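Local coordinates for pili retraction protein PilT (Thermus thermophilus, PDB 5FL3), which probably hydrolyses ATP to power retraction of type IV pili, and is bound to ADP in this crystal structure, at residues A[227-232]-A[263-268]; A[242-247]-A[308-313]. One frame throughout, in Å; residues are numbered along the deposited sequence.

Interactions 1 and 2 lie side by side in the ATPase domain, their centres about 17 Å apart and each about 22 Å from the centre of the chain. Their segments alternate along the chain: 227-232 and 242-247 come first, then 263-268 and 308-313. Helices 243-251 and 259-269 are consecutive; the first carries a segment of interaction 2 and the second a segment of interaction 1. The two contacts also touch directly, with Arg263 NH1 packed 3.1 Å from Thr310 OG1 and Leu266 CD2 4.2 Å from Ile247 O. Both lie away from the ADP pocket, which includes the P-loop residues Gly143 to Thr148, among the helices and loops beside the mixed sheet.

Interaction 1: A[227-232]-A[263-268]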
loop_
_atom_site.group_PDB
_atom_site.type_symbol
_atom_site.label_atom_id
_atom_site.label_comp_id
_atom_site.label_asym_id
_atom_site.label_seq_id
_atom_site.Cartn_x
_atom_site.Cartn_y
_atom_site.Cartn_z
ATOM N N ALA A 227 6.678 16.666 10.322
ATOM C CA ALA A 227 7.820 16.209 9.558
ATOM C C ALA A 227 7.766 16.773 8.130
ATOM O O ALA A 227 8.777 17.243 7.597
ATOM C CB ALA A 227 7.866 14.692 9.556
ATOM N N ALA A 228 6.580 16.752 7.527
ATOM C CA ALA A 228 6.380 17.306 6.180
ATOM C C ALA A 228 6.517 18.828 6.168
ATOM O O ALA A 228 6.988 19.416 5.213
ATOM C CB ALA A 228 5.007 16.908 5.633
ATOM N N GLN A 229 6.062 19.458 7.237
ATOM C CA GLN A 229 6.120 20.903 7.362
ATOM C C GLN A 229 7.556 21.362 7.500
ATOM O O GLN A 229 7.937 22.416 7.013
ATOM C CB GLN A 229 5.321 21.345 8.574
ATOM C CG GLN A 229 5.109 22.820 8.647
ATOM C CD GLN A 229 4.528 23.219 9.972
ATOM O OE1 GLN A 229 5.011 22.792 11.027
ATOM N NE2 GLN A 229 3.465 24.013 9.937
ATOM N N THR A 230 8.335 20.540 8.190
ATOM C CA THR A 230 9.718 20.819 8.513
ATOM C C THR A 230 10.579 20.938 7.265
ATOM O O THR A 230 11.514 21.747 7.198
ATOM C CB THR A 230 10.253 19.723 9.432
ATOM O OG1 THR A 230 9.695 19.916 10.736
ATOM C CG2 THR A 230 11.781 19.734 9.509
ATOM N N GLY A 231 10.258 20.142 6.261
ATOM C CA GLY A 231 11.021 20.198 5.039
ATOM C C GLY A 231 11.361 18.834 4.489
ATOM O O GLY A 231 11.921 18.748 3.409
ATOM N N HIS A 232 11.025 17.770 5.211
ATOM C CA HIS A 232 11.233 16.424 4.683
ATOM C C HIS A 232 10.115 16.055 3.720
ATOM O O HIS A 232 9.003 16.569 3.834
ATOM C CB HIS A 232 11.292 15.391 5.806
ATOM C CG HIS A 232 12.242 15.749 6.903
ATOM N ND1 HIS A 232 13.554 16.102 6.665
ATOM C CD2 HIS A 232 12.061 15.827 8.241
ATOM C CE1 HIS A 232 14.142 16.378 7.816
ATOM N NE2 HIS A 232 13.260 16.209 8.789
ATOM N N ARG A 263 -6.156 22.208 9.577
ATOM C CA ARG A 263 -6.319 22.617 8.176
ATOM C C ARG A 263 -5.134 23.417 7.688
ATOM O O ARG A 263 -4.626 23.186 6.588
ATOM C CB ARG A 263 -7.573 23.449 7.977
ATOM C CG ARG A 263 -8.840 22.708 8.221
ATOM C CD ARG A 263 -9.985 23.381 7.517
ATOM N NE ARG A 263 -11.198 22.625 7.758
ATOM C CZ ARG A 263 -11.741 21.803 6.871
ATOM N NH1 ARG A 263 -11.169 21.662 5.678
ATOM N NH2 ARG A 263 -12.855 21.135 7.178
ATOM N N VAL A 264 -4.711 24.380 8.503
ATOM C CA VAL A 264 -3.548 25.189 8.167
ATOM C C VAL A 264 -2.360 24.269 7.945
ATOM O O VAL A 264 -1.705 24.325 6.906
ATOM C CB VAL A 264 -3.227 26.232 9.262
ATOM C CG1 VAL A 264 -1.837 26.816 9.048
ATOM C CG2 VAL A 264 -4.288 27.341 9.272
ATOM N N LEU A 265 -2.125 23.388 8.906
ATOM C CA LEU A 265 -1.037 22.425 8.811
ATOM C C LEU A 265 -1.213 21.522 7.594
ATOM O O LEU A 265 -0.269 21.315 6.826
ATOM C CB LEU A 265 -0.945 21.594 10.090
ATOM C CG LEU A 265 0.189 20.578 10.189
ATOM C CD1 LEU A 265 1.559 21.227 10.026
ATOM C CD2 LEU A 265 0.105 19.840 11.512
ATOM N N LEU A 266 -2.420 20.998 7.405
ATOM C CA LEU A 266 -2.650 20.104 6.281
ATOM C C LEU A 266 -2.470 20.824 4.938
ATOM O O LEU A 266 -1.751 20.335 4.058
ATOM C CB LEU A 266 -4.032 19.470 6.375
ATOM C CG LEU A 266 -4.406 18.469 5.270
ATOM C CD1 LEU A 266 -3.352 17.392 5.077
ATOM C CD2 LEU A 266 -5.740 17.846 5.588
ATOM N N ALA A 267 -3.079 21.999 4.796
ATOM C CA ALA A 267 -3.024 22.730 3.532
ATOM C C ALA A 267 -1.597 23.079 3.098
ATOM O O ALA A 267 -1.271 22.986 1.908
ATOM C CB ALA A 267 -3.865 23.993 3.614
ATOM N N GLU A 268 -0.737 23.468 4.035
ATOM C CA GLU A 268 0.568 23.963 3.607
ATOM C C GLU A 268 1.560 22.826 3.306
ATOM O O GLU A 268 2.397 22.957 2.405
ATOM C CB GLU A 268 1.144 24.943 4.637
ATOM C CG GLU A 268 1.617 24.360 5.968
ATOM C CD GLU A 268 2.171 25.445 6.913
ATOM O OE1 GLU A 268 2.916 26.351 6.448
ATOM O OE2 GLU A 268 1.849 25.399 8.123
#
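Gln229 reaches from the last turn of helix 218-230 to Glu268, near the end of helix 259-269, and lies across Leu265 on the way. Its CG stands anti to the backbone N (chi1 -169°) and the chain stays extended, which carries the amide over to the second helix. There NE2 donates to Glu268 OE2 at 2.8 Å in a moderately bent bond, the N-H...O angle being 148°. The oxygen lies in the plane of the amide, yet the donor meets the carboxylate from above, 60° out of its plane; the two flat groups are nearly perpendicular. Glu268 has CG between its backbone N and carbonyl carbon and continues straight from there, bringing its carboxylate up to NE2.

Leu265, one turn earlier, supplies the apolar part. Its CD1 methyl lies over the flat of the amide, 3.6 Å from Gln229 CD, and is also 4.0 Å from Gln229 CB, while the two side chains cross at about a right angle. Leu265 further touches Leu225 and Met226, one turn back on helix 218-230, extending the seam between the helices.

Just past Gln229 the helix stops at Gly231, whose phi is positive. A weak bond from His232 N back to Ala227 O, 3.3 Å long, closes the turn in the manner of a Schellman motif and sends the chain into strand 233-238. A hydrogen bond on the solvent side and leucine packing below it join two helices at the surface, each leading into a parallel strand of the RecA-like P-loop ATPase fold.

Interaction 2: A[242-247]-A[308-313]; sequences DAWRTI and EKTPQI. Unlike the reference sequence in segment 308-313: Thr310 (reference Met).
Trp244, in the first turn of helix 243-251, meets Thr310 and Pro311 of the loop between helices 298-305 and 313-318, at the periphery of the RecA-like P-loop ATPase fold. The contact between the segments is apolar. The six-membered part of the indole does the touching: Thr310 CG2 comes up at the ring edge, near its plane, 3.5 Å from Trp244 CZ3, and Pro311 CG approaches obliquely at 3.7 Å from the same carbon and 3.8 Å from Trp244 CH2. With CG anti to the backbone N (chi1 167°), the far end of the Trp244 ring reaches the loop. On the opposing side Thr310, where the reference sequence has Met, places CG2 likewise anti to its own N, presenting the methyl to the indole. Deeper in, Ile247 and Ile313 both pack on Leu294 of strand 287-295 and on Leu304 of helix 298-305, so the hydrophobic core continues beneath the Trp244 contact.

No hydrogen bond crosses between the segments. The hydroxyl of Thr310 is turned away to the end of helix 298-305 and the loop after it, where the backbone oxygens of Leu303 and Asp306 are both hydrogen-bond partners of OG1 and share its one proton; one side chain thus offers a methyl to the indole and a polar end to its own loop.

At the start of helix 243-251 Asp242 is the N-cap residue. Its OD1 accepts from Arg245 N at 3.0 Å in a fairly straight bond, N-H...O 160°, and so occupies a first-turn amide. The carbonyl of Asp242 is gripped twice by Thr246: Thr246 N at 2.9 Å and Thr246 OG1 at 2.6 Å reach Asp242 O from opposite faces of its plane.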
loop_
_atom_site.group_PDB
_atom_site.type_symbol
_atom_site.label_atom_id
_atom_site.label_comp_id
_atom_site.label_asym_id
_atom_site.label_seq_id
_atom_site.Cartn_x
_atom_site.Cartn_y
_atom_site.Cartn_z
ATOM N N ASP A 242 -11.315 8.179 -1.044
ATOM C CA ASP A 242 -10.956 9.230 -2.004
ATOM C C ASP A 242 -10.354 10.432 -1.305
ATOM O O ASP A 242 -10.138 10.401 -0.098
ATOM C CB ASP A 242 -12.177 9.663 -2.829
ATOM C CG ASP A 242 -13.396 9.976 -1.969
ATOM O OD1 ASP A 242 -13.261 10.232 -0.744
ATOM O OD2 ASP A 242 -14.512 9.961 -2.534
ATOM N N ALA A 243 -10.107 11.497 -2.060
ATOM C CA ALA A 243 -9.470 12.687 -1.505
ATOM C C ALA A 243 -10.354 13.374 -0.463
ATOM O O ALA A 243 -9.905 13.678 0.638
ATOM C CB ALA A 243 -9.106 13.653 -2.614
ATOM N N TRP A 244 -11.609 13.612 -0.813
ATOM C CA TRP A 244 -12.561 14.199 0.121
ATOM C C TRP A 244 -12.552 13.488 1.489
ATOM O O TRP A 244 -12.336 14.121 2.518
ATOM C CB TRP A 244 -13.955 14.176 -0.503
ATOM C CG TRP A 244 -15.071 14.462 0.455
ATOM C CD1 TRP A 244 -16.001 13.570 0.915
ATOM C CD2 TRP A 244 -15.380 15.724 1.074
ATOM N NE1 TRP A 244 -16.864 14.196 1.785
ATOM C CE2 TRP A 244 -16.508 15.516 1.900
ATOM C CE3 TRP A 244 -14.815 17.002 1.010
ATOM C CZ2 TRP A 244 -17.080 16.539 2.657
ATOM C CZ3 TRP A 244 -15.380 18.011 1.757
ATOM C CH2 TRP A 244 -16.505 17.775 2.573
ATOM N N ARG A 245 -12.755 12.170 1.488
ATOM C CA ARG A 245 -12.764 11.365 2.715
ATOM C C ARG A 245 -11.408 11.354 3.422
ATOM O O ARG A 245 -11.331 11.266 4.657
ATOM C CB ARG A 245 -13.181 9.920 2.403
ATOM C CG ARG A 245 -14.640 9.623 2.666
ATOM C CD ARG A 245 -15.166 8.583 1.709
ATOM N NE ARG A 245 -16.068 9.197 0.748
ATOM C CZ ARG A 245 -16.218 8.809 -0.519
ATOM N NH1 ARG A 245 -15.514 7.794 -1.001
ATOM N NH2 ARG A 245 -17.071 9.455 -1.314
ATOM N N THR A 246 -10.340 11.432 2.635
ATOM C CA THR A 246 -8.998 11.378 3.195
ATOM C C THR A 246 -8.705 12.643 3.993
ATOM O O THR A 246 -8.241 12.590 5.139
ATOM C CB THR A 246 -7.951 11.185 2.095
ATOM O OG1 THR A 246 -8.112 9.875 1.527
ATOM C CG2 THR A 246 -6.533 11.345 2.660
ATOM N N ILE A 247 -9.018 13.777 3.380
ATOM C CA ILE A 247 -8.875 15.072 4.016
ATOM C C ILE A 247 -9.655 15.138 5.316
ATOM O O ILE A 247 -9.107 15.511 6.358
ATOM C CB ILE A 247 -9.330 16.181 3.077
ATOM C CG1 ILE A 247 -8.311 16.340 1.940
ATOM C CG2 ILE A 247 -9.518 17.453 3.841
ATOM C CD1 ILE A 247 -8.723 17.262 0.832
ATOM N N GLU A 308 -15.343 25.948 4.055
ATOM C CA GLU A 308 -16.495 26.203 3.193
ATOM C C GLU A 308 -16.186 25.921 1.725
ATOM O O GLU A 308 -17.083 25.608 0.941
ATOM C CB GLU A 308 -16.976 27.645 3.359
ATOM C CG GLU A 308 -17.567 27.934 4.724
ATOM C CD GLU A 308 -17.704 29.417 4.991
ATOM O OE1 GLU A 308 -17.382 30.213 4.083
ATOM O OE2 GLU A 308 -18.124 29.788 6.108
ATOM N N LYS A 309 -14.914 26.023 1.353
ATOM C CA LYS A 309 -14.531 25.831 -0.038
ATOM C C LYS A 309 -13.956 24.433 -0.282
ATOM O O LYS A 309 -13.522 24.116 -1.392
ATOM C CB LYS A 309 -13.522 26.909 -0.466
ATOM C CG LYS A 309 -13.887 28.335 -0.027
ATOM C CD LYS A 309 -12.850 29.369 -0.485
ATOM C CE LYS A 309 -13.192 29.940 -1.869
ATOM N NZ LYS A 309 -11.993 30.415 -2.647
ATOM N N THR A 310 -13.969 23.593 0.748
ATOM C CA THR A 310 -13.299 22.288 0.676
ATOM C C THR A 310 -13.988 21.302 -0.278
ATOM O O THR A 310 -13.306 20.571 -0.997
ATOM C CB THR A 310 -13.176 21.644 2.071
ATOM O OG1 THR A 310 -12.274 22.413 2.871
ATOM C CG2 THR A 310 -12.639 20.231 1.962
ATOM N N PRO A 311 -15.333 21.270 -0.302
ATOM C CA PRO A 311 -15.911 20.365 -1.302
ATOM C C PRO A 311 -15.624 20.778 -2.757
ATOM O O PRO A 311 -15.698 19.929 -3.641
ATOM C CB PRO A 311 -17.403 20.425 -0.990
ATOM C CG PRO A 311 -17.459 20.739 0.469
ATOM C CD PRO A 311 -16.344 21.711 0.678
ATOM N N GLN A 312 -15.250 22.033 -2.992
ATOM C CA GLN A 312 -14.819 22.492 -4.318
ATOM C C GLN A 312 -13.546 21.799 -4.784
ATOM O O GLN A 312 -12.907 22.204 -5.755
ATOM C CB GLN A 312 -14.590 24.002 -4.324
ATOM C CG GLN A 312 -15.858 24.834 -4.322
ATOM C CD GLN A 312 -15.577 26.297 -4.019
ATOM O OE1 GLN A 312 -16.257 26.902 -3.192
ATOM N NE2 GLN A 312 -14.569 26.872 -4.686
ATOM N N ILE A 313 -13.178 20.753 -4.064
ATOM C CA ILE A 313 -12.048 19.922 -4.405
ATOM C C ILE A 313 -12.431 19.051 -5.602
ATOM O O ILE A 313 -11.609 18.821 -6.494
ATOM C CB ILE A 313 -11.594 19.093 -3.153
ATOM C CG1 ILE A 313 -10.081 19.109 -3.052
ATOM C CG2 ILE A 313 -12.186 17.693 -3.101
ATOM C CD1 ILE A 313 -9.524 20.525 -3.053
#